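Local coordinates for protein beta-1,4-exocellulase (Thermobifida fusca, PDB 4B4H) that probably hydrolyses the beta-1,4-glycosidic bonds of cellulose from chain ends, a cellobiohydrolase of glycoside hydrolase family 6, of which this chain is the catalytic domain, at residues A186-W191 and T226-A231; N257-V260 and S264-Q267. All coordinates share one frame; numbering follows the deposited sequence.

Following the chain from its N terminus, strand 180-185 of the parallel sheet runs out into 186-191, whose last residues start the short helix 189-192. The chain then passes through helix 198-209 and returns along the neighbouring parallel strand 221-224 to 226-231, where contact 1 closes a loop between the ends of two adjacent strands. Contact 2 follows in series, neither crossing nor enclosing the first: the loop 257-260 folds back on the first turn of helix 262-276, a short local closure. His189 joins the two. Its carbonyl O is 2.9 Å from ND2 of Asn257, a probable hydrogen bond, and its CB packs on Phe265.

Contact 1 (A186-W191 and T226-A231); sequences AAHHGW and TANYSA
Two side chains of the loop 226-231, Asn228 and Ser230, hold the imidazole of His188. The amide of Asn228 lies over one face of the ring, its plane turned 32° from the ring plane, with CG 4.0 Å above the centre. ND2 comes to 3.5 Å from NE2 of His188, but the angle is poor, so this is packing. On the opposite face the backbone N of Trp191 stands over the centre. The ring reaches this slot because CG sits between the backbone N and the carbonyl carbon (chi1 67°), turned toward the loop. ND1 is hydrogen-bonded to OG of Ser230 at 3.1 Å, a small hydroxyl that approaches the ring obliquely and also touches CE1 of His189.

These loops leave the C-terminal ends of adjacent parallel strands, 180-185 and 221-224, where the active site of the family 6 fold lies; His188, Trp191 and Asn228 are predicted to bind substrate. Were His188 replaced by an alanine, Ser230 OG would probably lose this partner and a gap would open against the Asn228 amide.

Asn228 OD1 also accepts from the backbone N of Tyr229 at 2.7 Å, which helps fix the amide. Beyond it, the hydroxyl of Tyr229 is hydrogen-bonded to Asp359, the predicted proton acceptor.

Toward Ala187 and Thr226 the packing gives way to water. One molecule donates to Ala187 O at 2.8 Å and accepts from Thr226 N at 3.0 Å, bridging backbones whose side chains do not meet.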
loop_
_atom_site.group_PDB
_atom_site.type_symbol
_atom_site.label_atom_id
_atom_site.label_comp_id
_atom_site.label_asym_id
_atom_site.label_seq_id
_atom_site.Cartn_x
_atom_site.Cartn_y
_atom_site.Cartn_z
ATOM N N ALA A 186 4.911 0.030 -5.011
ATOM C CA ALA A 186 6.002 -0.916 -5.244
ATOM C C ALA A 186 5.799 -2.201 -4.441
ATOM O O ALA A 186 6.761 -2.828 -3.950
ATOM C CB ALA A 186 7.323 -0.252 -4.864
ATOM N N ALA A 187 4.530 -2.583 -4.318
ATOM C CA ALA A 187 4.153 -3.803 -3.617
ATOM C C ALA A 187 4.818 -3.865 -2.231
ATOM O O ALA A 187 4.862 -2.866 -1.488
ATOM C CB ALA A 187 4.539 -5.028 -4.451
ATOM N N HIS A 188 5.316 -5.046 -1.886
ATOM C CA HIS A 188 6.007 -5.274 -0.601
ATOM C C HIS A 188 6.978 -6.417 -0.738
ATOM O O HIS A 188 6.988 -7.116 -1.758
ATOM C CB HIS A 188 5.010 -5.467 0.549
ATOM C CG HIS A 188 4.189 -6.725 0.449
ATOM N ND1 HIS A 188 4.404 -7.786 1.241
ATOM C CD2 HIS A 188 3.110 -7.057 -0.372
ATOM C CE1 HIS A 188 3.526 -8.755 0.943
ATOM N NE2 HIS A 188 2.736 -8.311 -0.050
ATOM N N HIS A 189 7.825 -6.601 0.271
ATOM C CA HIS A 189 8.967 -7.501 0.120
ATOM C C HIS A 189 8.536 -8.929 -0.020
ATOM O O HIS A 189 9.190 -9.711 -0.725
ATOM C CB HIS A 189 10.013 -7.284 1.223
ATOM C CG HIS A 189 9.724 -8.007 2.515
ATOM N ND1 HIS A 189 9.037 -7.445 3.533
ATOM C CD2 HIS A 189 10.092 -9.274 2.947
ATOM C CE1 HIS A 189 8.957 -8.326 4.557
ATOM N NE2 HIS A 189 9.608 -9.437 4.195
ATOM N N GLY A 190 7.424 -9.279 0.621
ATOM C CA GLY A 190 6.829 -10.604 0.483
ATOM C C GLY A 190 6.141 -10.861 -0.847
ATOM O O GLY A 190 5.432 -11.849 -0.983
ATOM N N TRP A 191 6.325 -9.972 -1.817
ATOM C CA TRP A 191 5.813 -10.173 -3.170
ATOM C C TRP A 191 6.930 -10.141 -4.178
ATOM O O TRP A 191 7.059 -11.056 -4.995
ATOM C CB TRP A 191 4.760 -9.113 -3.501
ATOM C CG TRP A 191 4.020 -9.258 -4.816
ATOM C CD1 TRP A 191 4.307 -10.094 -5.905
ATOM C CD2 TRP A 191 2.860 -8.480 -5.240
ATOM N NE1 TRP A 191 3.403 -9.905 -6.920
ATOM C CE2 TRP A 191 2.509 -8.949 -6.587
ATOM C CE3 TRP A 191 2.091 -7.486 -4.654
ATOM C CZ2 TRP A 191 1.437 -8.421 -7.290
ATOM C CZ3 TRP A 191 1.013 -6.964 -5.367
ATOM C CH2 TRP A 191 0.699 -7.416 -6.658
ATOM N N THR A 226 1.631 -0.764 1.012
ATOM C CA THR A 226 0.388 0.034 1.051
ATOM C C THR A 226 -0.785 -0.876 1.361
ATOM O O THR A 226 -0.993 -1.883 0.676
ATOM C CB THR A 226 0.099 0.793 -0.256
ATOM O OG1 THR A 226 1.272 1.470 -0.687
ATOM C CG2 THR A 226 -0.992 1.812 0.001
ATOM N N ALA A 227 -1.536 -0.517 2.400
ATOM C CA ALA A 227 -2.656 -1.325 2.900
ATOM C C ALA A 227 -2.273 -2.751 3.323
ATOM O O ALA A 227 -3.161 -3.610 3.504
ATOM C CB ALA A 227 -3.794 -1.364 1.882
ATOM N N ASN A 228 -0.973 -3.003 3.496
ATOM C CA ASN A 228 -0.504 -4.348 3.858
ATOM C C ASN A 228 0.038 -4.379 5.289
ATOM O O ASN A 228 -0.260 -3.500 6.105
ATOM C CB ASN A 228 0.536 -4.884 2.832
ATOM C CG ASN A 228 0.490 -6.408 2.646
ATOM O OD1 ASN A 228 0.937 -7.168 3.502
ATOM N ND2 ASN A 228 -0.004 -6.847 1.481
ATOM N N TYR A 229 0.779 -5.429 5.596
ATOM C CA TYR A 229 1.062 -5.751 7.000
ATOM C C TYR A 229 2.521 -6.154 7.249
ATOM O O TYR A 229 2.870 -6.535 8.364
ATOM C CB TYR A 229 0.132 -6.880 7.480
ATOM C CG TYR A 229 -1.359 -6.598 7.373
ATOM C CD1 TYR A 229 -2.085 -6.921 6.211
ATOM C CD2 TYR A 229 -2.064 -6.042 8.440
ATOM C CE1 TYR A 229 -3.448 -6.667 6.113
ATOM C CE2 TYR A 229 -3.423 -5.788 8.339
ATOM C CZ TYR A 229 -4.120 -6.128 7.181
ATOM O OH TYR A 229 -5.470 -5.878 7.123
ATOM N N SER A 230 3.366 -6.063 6.224
ATOM C CA SER A 230 4.761 -6.488 6.300
ATOM C C SER A 230 5.512 -5.572 7.256
ATOM O O SER A 230 5.185 -4.386 7.351
ATOM C CB SER A 230 5.414 -6.542 4.916
ATOM O OG SER A 230 5.066 -7.764 4.261
ATOM N N ALA A 231 6.446 -6.141 8.008
ATOM C CA ALA A 231 7.150 -5.427 9.064
ATOM C C ALA A 231 8.115 -4.394 8.489
ATOM O O ALA A 231 8.787 -4.678 7.501
ATOM C CB ALA A 231 7.888 -6.414 9.963
HETATM O O HOH W 1 2.417 -1.445 -1.759
#

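Contact 2 (N257-V260 and S264-Q267); sequences NQYV and SFVQ
The entry into helix 262-276 is packed next to the predicted substrate site, the side chain of Phe265 lying about 5 Å from that of His188 at their nearest atoms; Phe265 packs on both Tyr259 of the preceding loop and the short helix 189-192. It turns its edge toward the face of Tyr259 in an offset edge-to-face pair, with centroids 5.7 Å apart and planes at 66°. The nearest ring atoms are CD1 of Phe265 and CD2 of Tyr259, 3.9 Å apart. Over the same tyrosine face sits CA of Phe265, 3.9 Å from the ring centroid and 13° off its normal, a CH-pi contact that brings the helix backbone itself onto the ring. CB of Gln258 lies against the opposite face, near its rim. With CG anti to the backbone N (chi1 168°), the Phe265 ring reaches past Tyr259 toward helix 189-192, and, wholly apolar, also meets His189, Ile192 and Phe198.

Tyrosine suits the other position because its ring packs while its hydroxyl hydrogen-bonds Asp268, further along the helix. Ser264, small enough to fit close to the ring, approaches it obliquely, OG 3.4 Å from CD1 of Tyr259. That oxygen is hydrogen-bonded to Asp261 and receives a water at 2.6 Å; the same water accepts from Val260 N at 3.3 Å.

Before the ring, Asn257 makes an Asx turn, its OD1 accepting from Tyr259 N at 3.1 Å, and so sets the backbone from which the tyrosine springs. The chemistry thus implies an apolar ring contact with polar fastening at both ends, by the Tyr259 hydroxyl to Asp268 and by the water between Val260 N and Ser264 OG.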
loop_
_atom_site.group_PDB
_atom_site.type_symbol
_atom_site.label_atom_id
_atom_site.label_comp_id
_atom_site.label_asym_id
_atom_site.label_seq_id
_atom_site.Cartn_x
_atom_site.Cartn_y
_atom_site.Cartn_z
ATOM N N ASN A 257 13.638 -15.406 0.239
ATOM C CA ASN A 257 13.497 -13.994 -0.031
ATOM C C ASN A 257 14.800 -13.315 0.361
ATOM O O ASN A 257 15.474 -13.740 1.303
ATOM C CB ASN A 257 12.348 -13.434 0.806
ATOM C CG ASN A 257 11.738 -12.183 0.211
ATOM O OD1 ASN A 257 12.443 -11.221 -0.116
ATOM N ND2 ASN A 257 10.417 -12.175 0.099
ATOM N N GLN A 258 15.161 -12.269 -0.364
ATOM C CA GLN A 258 16.345 -11.478 -0.002
ATOM C C GLN A 258 16.138 -10.624 1.241
ATOM O O GLN A 258 17.112 -10.119 1.821
ATOM C CB GLN A 258 16.763 -10.585 -1.164
ATOM C CG GLN A 258 17.217 -11.354 -2.382
ATOM C CD GLN A 258 17.557 -10.453 -3.537
ATOM O OE1 GLN A 258 18.723 -10.335 -3.909
ATOM N NE2 GLN A 258 16.541 -9.821 -4.128
ATOM N N TYR A 259 14.874 -10.438 1.620
ATOM C CA TYR A 259 14.497 -9.531 2.701
ATOM C C TYR A 259 13.505 -10.195 3.638
ATOM O O TYR A 259 12.711 -11.039 3.212
ATOM C CB TYR A 259 13.899 -8.235 2.122
ATOM C CG TYR A 259 14.697 -7.704 0.953
ATOM C CD1 TYR A 259 15.879 -6.993 1.169
ATOM C CD2 TYR A 259 14.305 -7.949 -0.364
ATOM C CE1 TYR A 259 16.634 -6.518 0.112
ATOM C CE2 TYR A 259 15.053 -7.477 -1.434
ATOM C CZ TYR A 259 16.226 -6.769 -1.193
ATOM O OH TYR A 259 16.974 -6.323 -2.263
ATOM N N VAL A 260 13.564 -9.793 4.906
ATOM C CA VAL A 260 12.586 -10.160 5.934
ATOM C C VAL A 260 11.732 -8.968 6.418
ATOM O O VAL A 260 10.887 -9.113 7.305
ATOM C CB VAL A 260 13.264 -10.809 7.171
ATOM C CG1 VAL A 260 14.098 -12.009 6.758
ATOM C CG2 VAL A 260 14.132 -9.803 7.926
ATOM N N SER A 264 14.664 -2.781 4.646
ATOM C CA SER A 264 15.774 -3.319 3.871
ATOM C C SER A 264 15.417 -3.319 2.396
ATOM O O SER A 264 16.217 -2.937 1.553
ATOM C CB SER A 264 16.109 -4.739 4.317
ATOM O OG SER A 264 14.986 -5.589 4.173
ATOM N N PHE A 265 14.187 -3.744 2.115
ATOM C CA PHE A 265 13.650 -3.851 0.770
ATOM C C PHE A 265 13.617 -2.513 0.017
ATOM O O PHE A 265 14.244 -2.379 -1.039
ATOM C CB PHE A 265 12.270 -4.525 0.830
ATOM C CG PHE A 265 11.479 -4.455 -0.457
ATOM C CD1 PHE A 265 11.895 -5.132 -1.599
ATOM C CD2 PHE A 265 10.309 -3.703 -0.515
ATOM C CE1 PHE A 265 11.143 -5.075 -2.764
ATOM C CE2 PHE A 265 9.562 -3.632 -1.677
ATOM C CZ PHE A 265 9.983 -4.313 -2.804
ATOM N N VAL A 266 12.881 -1.530 0.530
ATOM C CA VAL A 266 12.812 -0.225 -0.176
ATOM C C VAL A 266 14.174 0.476 -0.322
ATOM O O VAL A 266 14.387 1.205 -1.289
ATOM C CB VAL A 266 11.746 0.759 0.392
ATOM C CG1 VAL A 266 10.364 0.119 0.336
ATOM C CG2 VAL A 266 12.095 1.217 1.802
ATOM N N GLN A 267 15.093 0.233 0.607
ATOM C CA GLN A 267 16.430 0.828 0.466
ATOM C C GLN A 267 17.201 0.231 -0.706
ATOM O O GLN A 267 17.792 0.966 -1.496
ATOM C CB GLN A 267 17.232 0.784 1.762
ATOM C CG GLN A 267 16.721 1.757 2.811
ATOM C CD GLN A 267 17.499 1.657 4.106
ATOM O OE1 GLN A 267 18.000 0.582 4.453
ATOM N NE2 GLN A 267 17.624 2.766 4.815
HETATM O O HOH W 2 16.080 -7.699 5.298
#